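Local coordinates for CurB (Lyngbya majuscula, PDB 5KP7), which probably serves as an acyl carrier protein, holding acyl intermediates on a covalently attached 4'-phosphopantetheine arm, at residues Arg39-Glu44 and Ile70-Glu75. Residues are numbered along the deposited sequence; the frame is centred on the assembly and turned at random.
Sequences REIAPE and IMMVME
The CA atoms of I41 and M72, 10.2 Å apart, are the closest CA pair between the two segments, and within 39-44 and 70-75 the contacts run between side chains. No hydrogen bond crosses between the segments, and the surface buried is small, 112 Å² over both sides. M72 carries the larger share of it. Its CG stands anti to its own carbonyl carbon and the chain runs out extended to SD, then bends at chi3, 101°, which turns the methyl CE toward E40. The sulfur and the methyl of M72 thus meet different neighbours: SD packs on I41 CG1 at 4.1 Å, an apolar contact, while CE comes 3.4 Å from E40 OE2. The latter is a methyl against a carboxylate oxygen, at most a weak polar touch. E40 reaches that point with CG anti to its backbone N (chi1 -161°) and an extended chain beyond, so that its carboxylate meets the methyl at the end of M72; E40 itself is exposed.

Three main helices, 27-41, 63-76 and 92-102, build the small helical carrier-protein fold, and this contact joins the first two where the first ends: A42 is the first residue to depart from helical backbone angles. I41 extends the seam along helix 63-76 by also packing on N65, E68 and I69, and M72 is flanked by Y37 from the preceding turn of helix 27-41. Neither residue is part of the prosthetic-group site. S63, the covalent attachment point, begins the same helix as M72, but the side chains of I41 and S63 are about 11 Å apart, and that of R66, which also binds the phosphopantetheine, is about 8 Å from I41's.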
loop_
_atom_site.group_PDB
_atom_site.type_symbol
_atom_site.label_atom_id
_atom_site.label_comp_id
_atom_site.label_asym_id
_atom_site.label_seq_id
_atom_site.Cartn_x
_atom_site.Cartn_y
_atom_site.Cartn_z
ATOM N N ARG B 39 -26.314 16.362 0.317
ATOM C CA ARG B 39 -27.549 15.680 0.731
ATOM C C ARG B 39 -27.760 14.337 0.028
ATOM O O ARG B 39 -28.290 13.409 0.623
ATOM C CB ARG B 39 -28.771 16.591 0.521
ATOM C CG ARG B 39 -28.772 17.768 1.467
ATOM C CD ARG B 39 -29.977 18.677 1.269
ATOM N NE ARG B 39 -29.971 19.763 2.261
ATOM C CZ ARG B 39 -29.882 21.072 2.006
ATOM N NH1 ARG B 39 -29.809 21.544 0.761
ATOM N NH2 ARG B 39 -29.878 21.935 3.024
ATOM N N GLU B 40 -27.360 14.240 -1.231
ATOM C CA GLU B 40 -27.432 12.979 -1.982
ATOM C C GLU B 40 -26.496 11.900 -1.400
ATOM O O GLU B 40 -26.807 10.713 -1.412
ATOM C CB GLU B 40 -27.093 13.260 -3.443
ATOM C CG GLU B 40 -27.545 12.218 -4.439
ATOM C CD GLU B 40 -27.394 12.704 -5.874
ATOM O OE1 GLU B 40 -27.935 13.782 -6.219
ATOM O OE2 GLU B 40 -26.732 12.003 -6.664
ATOM N N ILE B 41 -25.341 12.337 -0.903
ATOM C CA ILE B 41 -24.358 11.454 -0.266
ATOM C C ILE B 41 -24.711 11.145 1.191
ATOM O O ILE B 41 -24.501 10.023 1.647
ATOM C CB ILE B 41 -22.940 12.078 -0.384
ATOM C CG1 ILE B 41 -22.404 11.883 -1.811
ATOM C CG2 ILE B 41 -21.962 11.531 0.646
ATOM C CD1 ILE B 41 -22.089 10.456 -2.214
ATOM N N ALA B 42 -25.223 12.134 1.919
ATOM C CA ALA B 42 -25.661 11.949 3.302
ATOM C C ALA B 42 -27.152 12.269 3.393
ATOM O O ALA B 42 -27.505 13.395 3.745
ATOM C CB ALA B 42 -24.862 12.855 4.224
ATOM N N PRO B 43 -28.034 11.288 3.058
ATOM C CA PRO B 43 -29.499 11.447 3.138
ATOM C C PRO B 43 -30.047 11.977 4.467
ATOM O O PRO B 43 -31.101 12.606 4.474
ATOM C CB PRO B 43 -30.026 10.024 2.914
ATOM C CG PRO B 43 -28.978 9.339 2.129
ATOM C CD PRO B 43 -27.666 10.001 2.429
ATOM N N GLU B 44 -29.354 11.706 5.574
ATOM C CA GLU B 44 -29.737 12.236 6.888
ATOM C C GLU B 44 -29.673 13.766 6.989
ATOM O O GLU B 44 -30.251 14.332 7.913
ATOM C CB GLU B 44 -28.920 11.575 8.025
ATOM C CG GLU B 44 -27.458 12.014 8.194
ATOM C CD GLU B 44 -26.463 11.325 7.263
ATOM O OE1 GLU B 44 -25.250 11.583 7.421
ATOM O OE2 GLU B 44 -26.871 10.542 6.375
ATOM N N ILE B 70 -16.795 16.389 -4.417
ATOM C CA ILE B 70 -16.006 17.228 -5.310
ATOM C C ILE B 70 -16.140 16.750 -6.750
ATOM O O ILE B 70 -16.344 17.571 -7.658
ATOM C CB ILE B 70 -14.522 17.288 -4.899
ATOM C CG1 ILE B 70 -14.356 18.176 -3.662
ATOM C CG2 ILE B 70 -13.670 17.847 -6.024
ATOM C CD1 ILE B 70 -13.004 18.048 -2.963
ATOM N N MET B 71 -16.016 15.442 -6.963
ATOM C CA MET B 71 -16.043 14.902 -8.320
ATOM C C MET B 71 -17.428 15.034 -8.967
ATOM O O MET B 71 -17.512 15.297 -10.166
ATOM C CB MET B 71 -15.548 13.473 -8.358
ATOM C CG MET B 71 -14.036 13.359 -8.066
ATOM S SD MET B 71 -13.429 11.683 -8.268
ATOM C CE MET B 71 -14.091 10.870 -6.826
ATOM N N MET B 72 -18.479 14.870 -8.172
ATOM C CA MET B 72 -19.861 15.090 -8.672
ATOM C C MET B 72 -20.083 16.540 -9.099
ATOM O O MET B 72 -20.670 16.803 -10.165
ATOM C CB MET B 72 -20.873 14.691 -7.607
ATOM C CG MET B 72 -20.918 13.193 -7.342
ATOM S SD MET B 72 -21.693 12.827 -5.750
ATOM C CE MET B 72 -23.330 12.340 -6.270
ATOM N N VAL B 73 -19.607 17.486 -8.290
ATOM C CA VAL B 73 -19.728 18.907 -8.630
ATOM C C VAL B 73 -18.917 19.230 -9.893
ATOM O O VAL B 73 -19.395 19.962 -10.773
ATOM C CB VAL B 73 -19.297 19.843 -7.480
ATOM C CG1 VAL B 73 -19.359 21.308 -7.915
ATOM C CG2 VAL B 73 -20.152 19.633 -6.243
ATOM N N MET B 74 -17.693 18.694 -9.988
ATOM C CA MET B 74 -16.843 18.877 -11.178
ATOM C C MET B 74 -17.559 18.413 -12.443
ATOM O O MET B 74 -17.606 19.156 -13.446
ATOM C CB MET B 74 -15.515 18.106 -11.049
ATOM C CG MET B 74 -14.537 18.731 -10.082
ATOM S SD MET B 74 -13.073 17.680 -9.863
ATOM C CE MET B 74 -12.158 18.086 -11.347
ATOM N N GLU B 75 -18.160 17.220 -12.366
ATOM C CA GLU B 75 -18.891 16.626 -13.489
ATOM C C GLU B 75 -20.162 17.420 -13.860
ATOM O O GLU B 75 -20.436 17.632 -15.042
ATOM C CB GLU B 75 -19.254 15.175 -13.173
ATOM C CG GLU B 75 -19.815 14.413 -14.369
ATOM C CD GLU B 75 -20.353 13.043 -14.005
ATOM O OE1 GLU B 75 -19.821 12.413 -13.070
ATOM O OE2 GLU B 75 -21.308 12.595 -14.673
#